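Local coordinates for hypothetical protein (Methanosarcina mazei, PDB 2I1S) that is of unknown function but belongs to the family named after the plasmid pRiA4b ORF-3 protein, at residues A[5-11]-A[117-123]; A[41-47]-A[111-115]. All coordinates share one frame; numbering follows the deposited sequence.

Interaction 1. Residues A[5-11]-A[117-123]; sequences FEKVYHL and LEKILPR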
# COMPACT_ATOMS: atom_id res chain seq x y z
N PHE A 5 1.38 11.95 -20.21
CA PHE A 5 0.14 12.00 -19.41
C PHE A 5 -0.11 13.46 -19.00
O PHE A 5 0.85 14.26 -18.89
CB PHE A 5 0.21 11.07 -18.16
CG PHE A 5 1.32 11.44 -17.17
CD1 PHE A 5 2.65 11.03 -17.40
CD2 PHE A 5 1.04 12.16 -16.01
CE1 PHE A 5 3.67 11.37 -16.51
CE2 PHE A 5 2.05 12.49 -15.11
CZ PHE A 5 3.37 12.09 -15.36
N GLU A 6 -1.37 13.79 -18.75
CA GLU A 6 -1.75 15.15 -18.32
C GLU A 6 -2.05 15.19 -16.82
O GLU A 6 -1.47 16.03 -16.10
CB GLU A 6 -2.98 15.66 -19.08
CG GLU A 6 -3.10 15.21 -20.55
CD GLU A 6 -2.36 16.14 -21.54
OE1 GLU A 6 -2.82 16.22 -22.73
OE2 GLU A 6 -1.34 16.80 -21.15
N LYS A 7 -2.96 14.32 -16.36
CA LYS A 7 -3.45 14.36 -14.96
C LYS A 7 -2.73 13.40 -14.00
O LYS A 7 -2.12 12.39 -14.44
CB LYS A 7 -4.97 14.09 -14.91
CG LYS A 7 -5.72 14.54 -16.20
CD LYS A 7 -7.20 14.82 -15.97
CE LYS A 7 -7.46 16.29 -15.56
NZ LYS A 7 -6.96 17.27 -16.58
N VAL A 8 -2.76 13.73 -12.71
CA VAL A 8 -2.30 12.81 -11.67
C VAL A 8 -3.41 12.41 -10.66
O VAL A 8 -4.25 13.22 -10.26
CB VAL A 8 -0.98 13.26 -11.00
CG1 VAL A 8 0.10 13.38 -12.04
CG2 VAL A 8 -1.13 14.56 -10.30
N TYR A 9 -3.40 11.15 -10.26
CA TYR A 9 -4.33 10.62 -9.26
C TYR A 9 -3.71 10.78 -7.86
O TYR A 9 -2.63 10.24 -7.60
CB TYR A 9 -4.61 9.15 -9.58
CG TYR A 9 -5.43 8.89 -10.86
CD1 TYR A 9 -5.77 9.95 -11.73
CD2 TYR A 9 -5.87 7.59 -11.19
CE1 TYR A 9 -6.53 9.73 -12.89
CE2 TYR A 9 -6.62 7.36 -12.34
CZ TYR A 9 -6.96 8.44 -13.19
OH TYR A 9 -7.71 8.22 -14.35
N HIS A 10 -4.39 11.54 -6.99
CA HIS A 10 -4.04 11.65 -5.56
C HIS A 10 -4.73 10.52 -4.78
O HIS A 10 -5.98 10.53 -4.60
CB HIS A 10 -4.43 13.02 -4.99
CG HIS A 10 -3.88 14.18 -5.76
ND1 HIS A 10 -3.27 15.25 -5.16
CD2 HIS A 10 -3.85 14.43 -7.09
CE1 HIS A 10 -2.88 16.12 -6.08
NE2 HIS A 10 -3.22 15.64 -7.27
N LEU A 11 -3.91 9.55 -4.33
CA LEU A 11 -4.40 8.31 -3.73
C LEU A 11 -4.11 8.30 -2.26
O LEU A 11 -3.02 8.70 -1.86
CB LEU A 11 -3.68 7.11 -4.39
CG LEU A 11 -3.90 6.92 -5.89
CD1 LEU A 11 -3.08 5.72 -6.40
CD2 LEU A 11 -5.41 6.78 -6.31
N LEU A 117 -8.92 6.84 -4.30
CA LEU A 117 -8.78 8.09 -5.09
C LEU A 117 -9.45 9.28 -4.39
O LEU A 117 -10.66 9.28 -4.16
CB LEU A 117 -9.39 7.90 -6.49
CG LEU A 117 -9.25 9.02 -7.53
CD1 LEU A 117 -7.79 9.20 -8.02
CD2 LEU A 117 -10.19 8.74 -8.70
N GLU A 118 -8.67 10.31 -4.05
CA GLU A 118 -9.26 11.51 -3.47
C GLU A 118 -9.43 12.63 -4.49
O GLU A 118 -10.44 13.33 -4.46
CB GLU A 118 -8.45 12.01 -2.27
CG GLU A 118 -8.59 11.14 -1.03
CD GLU A 118 -7.67 11.56 0.12
OE1 GLU A 118 -6.56 12.10 -0.15
OE2 GLU A 118 -8.05 11.34 1.29
N LYS A 119 -8.44 12.80 -5.38
CA LYS A 119 -8.44 13.91 -6.36
C LYS A 119 -7.74 13.49 -7.64
O LYS A 119 -6.72 12.78 -7.60
CB LYS A 119 -7.70 15.13 -5.82
CG LYS A 119 -8.27 15.78 -4.58
CD LYS A 119 -7.15 16.15 -3.58
CE LYS A 119 -6.24 17.25 -4.12
NZ LYS A 119 -6.08 18.40 -3.16
N ILE A 120 -8.29 13.92 -8.76
CA ILE A 120 -7.65 13.85 -10.07
C ILE A 120 -7.28 15.29 -10.43
O ILE A 120 -8.16 16.14 -10.51
CB ILE A 120 -8.61 13.28 -11.15
CG1 ILE A 120 -9.01 11.82 -10.85
CG2 ILE A 120 -8.00 13.40 -12.56
CD1 ILE A 120 -9.85 11.15 -11.95
N LEU A 121 -5.99 15.59 -10.63
CA LEU A 121 -5.56 16.96 -10.93
C LEU A 121 -4.51 17.04 -12.04
O LEU A 121 -3.81 16.06 -12.27
CB LEU A 121 -5.08 17.64 -9.64
CG LEU A 121 -6.20 18.03 -8.66
CD1 LEU A 121 -5.60 18.63 -7.39
CD2 LEU A 121 -7.28 18.96 -9.26
N PRO A 122 -4.41 18.20 -12.77
CA PRO A 122 -3.34 18.31 -13.77
C PRO A 122 -1.98 18.15 -13.10
O PRO A 122 -1.81 18.58 -11.97
CB PRO A 122 -3.51 19.74 -14.35
CG PRO A 122 -4.90 20.12 -14.06
CD PRO A 122 -5.25 19.42 -12.75
N ARG A 123 -1.04 17.49 -13.79
CA ARG A 123 0.30 17.31 -13.24
C ARG A 123 1.04 18.64 -13.12
O ARG A 123 0.78 19.59 -13.87
CB ARG A 123 1.09 16.32 -14.07
CG ARG A 123 1.56 16.82 -15.42
CD ARG A 123 2.95 16.27 -15.68
NE ARG A 123 3.00 15.50 -16.92
CZ ARG A 123 4.06 14.84 -17.35
NH1 ARG A 123 4.00 14.17 -18.51
NH2 ARG A 123 5.19 14.85 -16.64
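The carbonyl oxygen of Phe5 accepts two bonds from one side chain: Arg123 reaches it side-on with NE and NH1, each 3.2 Å from Phe5 O. That oxygen lies close to the guanidinium plane, and NH1 arrives in the carbonyl plane on a lone pair, whereas NE is tilted 35° from it. Phe5 is engaged twice, because its ring also lies flat against one face of the guanidinium; the planes differ by 8°, and Arg123 CZ sits 3.7 Å from the ring centroid, over the face, which meets the criteria for a stacked cation-pi pair. With its CG between backbone N and carbonyl carbon (chi1 62°), Phe5 turns the ring onto this group. Replacing Arg123 with a leucine would probably leave Phe5 O without either donor and the Phe5 ring less restrained on the face the guanidinium covered.

Beyond this end the backbones are paired. Arg123 N bonds to Glu6 O, and Val8 N meets Leu121 O at 2.6 Å, nearly head-on to the carbonyl, with Leu121 N returning a bond to Val8 O. On the face that carries Val8 and His10, Lys119 CE rests over the His10 ring, 4.1 Å from its centroid, a CH-pi contact, while Leu121 CB approaches His10 NE2, a buried nitrogen with no polar partner in the model. On the face of Tyr9 and Leu11, Leu117 CD1 lies 3.5 Å from Tyr9 CB and also touches Leu11 CD2, and Ile120 runs beside the Tyr9 ring. Glu118, whose carboxylate is salt-bridged to Arg25, gives its backbone N to His10 O at 2.8 Å; Lys119 N reaches the same oxygen weakly. Two residues thus face one, a classic beta bulge in an antiparallel strand pair.

Interaction 2. Residues A[41-47]-A[111-115]; sequences IQAVMDW and WQVKV
Trp47 and Trp111 both set CG beside the backbone N and anti to the carbonyl carbon (chi1 -75° and -57°), which brings the six-membered ring of Trp47 up to the five-membered ring of Trp111. Their centroids are 5.3 Å apart and the planes 25° from parallel, but the rings are offset enough that little of one lies over the other. The nearest approach of this pair is Trp47 CH2 to Trp111 CB, at 3.9 Å. The same CH2 meets Val113 CG2 at 3.8 Å, with the methyl at the edge of the indole, near its plane.

Trp47 belongs to a Schellman motif at the helix C terminus: Asp46 has positive phi, Trp47 N bonds to Gln42 O and Asp46 N to Ala43 O. The turn ends helix 34-44, which packs on strand 111-122 through apolar side chains, with no hydrogen bond between the two segments. Met45 CB sits 3.5 Å above the Trp47 ring plane, over its centre, and Met45 CE reaches Val113 CG1 at 4.4 Å. On the helix, Ile41 runs counter to Val113, CG2 beside CG2, and sends CD1 to within 4.1 Å of Val115 CG2. Trp47 NE1 is hydrogen-bonded to Val140 O.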
# COMPACT_ATOMS: atom_id res chain seq x y z
N ILE A 41 2.91 1.15 -4.08
CA ILE A 41 2.59 0.50 -2.80
C ILE A 41 3.80 -0.18 -2.12
O ILE A 41 4.06 0.07 -0.92
CB ILE A 41 1.35 -0.48 -2.92
CG1 ILE A 41 0.11 0.26 -3.45
CG2 ILE A 41 1.02 -1.11 -1.53
CD1 ILE A 41 -1.09 -0.70 -3.79
N GLN A 42 4.53 -1.03 -2.85
CA GLN A 42 5.70 -1.68 -2.25
C GLN A 42 6.70 -0.66 -1.72
O GLN A 42 7.32 -0.88 -0.66
CB GLN A 42 6.42 -2.62 -3.26
CG GLN A 42 5.68 -3.89 -3.65
CD GLN A 42 5.45 -4.82 -2.49
OE1 GLN A 42 6.38 -5.35 -1.93
NE2 GLN A 42 4.19 -5.06 -2.16
N ALA A 43 6.85 0.43 -2.47
CA ALA A 43 7.79 1.51 -2.18
C ALA A 43 7.42 2.29 -0.94
O ALA A 43 8.26 2.45 -0.06
CB ALA A 43 7.90 2.45 -3.38
N VAL A 44 6.16 2.71 -0.83
CA VAL A 44 5.69 3.53 0.31
C VAL A 44 5.63 2.77 1.61
O VAL A 44 5.81 3.37 2.69
CB VAL A 44 4.34 4.34 0.07
CG1 VAL A 44 4.50 5.29 -1.03
CG2 VAL A 44 3.13 3.41 -0.15
N MET A 45 5.43 1.46 1.49
CA MET A 45 5.38 0.52 2.63
C MET A 45 6.71 -0.12 2.97
O MET A 45 6.80 -0.93 3.90
CB MET A 45 4.35 -0.58 2.38
CG MET A 45 2.88 -0.06 2.38
SD MET A 45 2.35 1.11 3.66
CE MET A 45 0.77 1.52 2.95
N ASP A 46 7.75 0.22 2.22
CA ASP A 46 9.07 -0.38 2.42
C ASP A 46 9.02 -1.94 2.46
O ASP A 46 9.68 -2.63 3.26
CB ASP A 46 9.72 0.27 3.66
CG ASP A 46 11.20 -0.04 3.77
OD1 ASP A 46 11.78 -0.57 2.79
OD2 ASP A 46 11.77 0.25 4.86
N TRP A 47 8.20 -2.48 1.56
CA TRP A 47 8.10 -3.91 1.37
C TRP A 47 9.12 -4.39 0.31
O TRP A 47 9.76 -3.59 -0.37
CB TRP A 47 6.65 -4.29 1.02
CG TRP A 47 5.70 -4.26 2.20
CD1 TRP A 47 6.02 -4.41 3.53
CD2 TRP A 47 4.27 -4.09 2.16
NE1 TRP A 47 4.89 -4.34 4.30
CE2 TRP A 47 3.80 -4.15 3.49
CE3 TRP A 47 3.33 -3.91 1.12
CZ2 TRP A 47 2.44 -4.01 3.82
CZ3 TRP A 47 1.96 -3.76 1.46
CH2 TRP A 47 1.54 -3.84 2.79
N TRP A 111 -1.78 -9.04 4.25
CA TRP A 111 -1.78 -7.59 4.36
C TRP A 111 -2.74 -7.02 3.36
O TRP A 111 -2.70 -7.40 2.17
CB TRP A 111 -0.38 -6.99 4.09
CG TRP A 111 0.72 -7.53 5.00
CD1 TRP A 111 1.84 -8.19 4.60
CD2 TRP A 111 0.81 -7.42 6.43
NE1 TRP A 111 2.61 -8.53 5.68
CE2 TRP A 111 2.02 -8.05 6.82
CE3 TRP A 111 -0.01 -6.84 7.43
CZ2 TRP A 111 2.43 -8.14 8.18
CZ3 TRP A 111 0.38 -6.93 8.77
CH2 TRP A 111 1.61 -7.56 9.13
N GLN A 112 -3.55 -6.07 3.81
CA GLN A 112 -4.52 -5.41 2.93
C GLN A 112 -4.36 -3.93 2.99
O GLN A 112 -4.37 -3.32 4.07
CB GLN A 112 -5.93 -5.81 3.30
CG GLN A 112 -6.23 -7.29 3.02
CD GLN A 112 -7.58 -7.70 3.52
OE1 GLN A 112 -7.96 -7.37 4.64
NE2 GLN A 112 -8.32 -8.41 2.70
N VAL A 113 -4.21 -3.34 1.82
CA VAL A 113 -4.11 -1.91 1.71
C VAL A 113 -5.36 -1.39 1.00
O VAL A 113 -5.68 -1.88 -0.07
CB VAL A 113 -2.85 -1.52 0.92
CG1 VAL A 113 -2.78 0.04 0.77
CG2 VAL A 113 -1.59 -2.12 1.56
N LYS A 114 -6.08 -0.45 1.63
CA LYS A 114 -7.18 0.26 0.98
C LYS A 114 -6.60 1.34 0.10
O LYS A 114 -5.70 2.10 0.50
CB LYS A 114 -8.12 0.93 1.98
CG LYS A 114 -9.03 0.05 2.78
CD LYS A 114 -9.80 0.96 3.79
CE LYS A 114 -11.21 0.42 4.20
NZ LYS A 114 -11.15 -0.43 5.43
N VAL A 115 -7.09 1.40 -1.13
CA VAL A 115 -6.60 2.43 -2.06
C VAL A 115 -7.81 3.29 -2.38
O VAL A 115 -8.84 2.79 -2.85
CB VAL A 115 -5.96 1.83 -3.36
CG1 VAL A 115 -5.41 2.93 -4.24
CG2 VAL A 115 -4.88 0.77 -3.03

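From the N terminus, the chain passes through residues 5-11, which lead into and begin strand 7-15, then runs through strand 22-29 into helix 34-44, whose last turn and the residues after it make up 41-47. After further strands it enters strand 111-122: residues 111-115 close the 63-residue loop of interaction 2, and residues 117-123 then close the longer loop of interaction 1. Interaction 2 is therefore nested inside interaction 1. The first joins neighbouring strands edge to edge; the second lays a helix end against the same sheet. Their centres are 19 Å apart, yet they touch where Leu11 CD1 lies 4.2 Å from Val115 CG1.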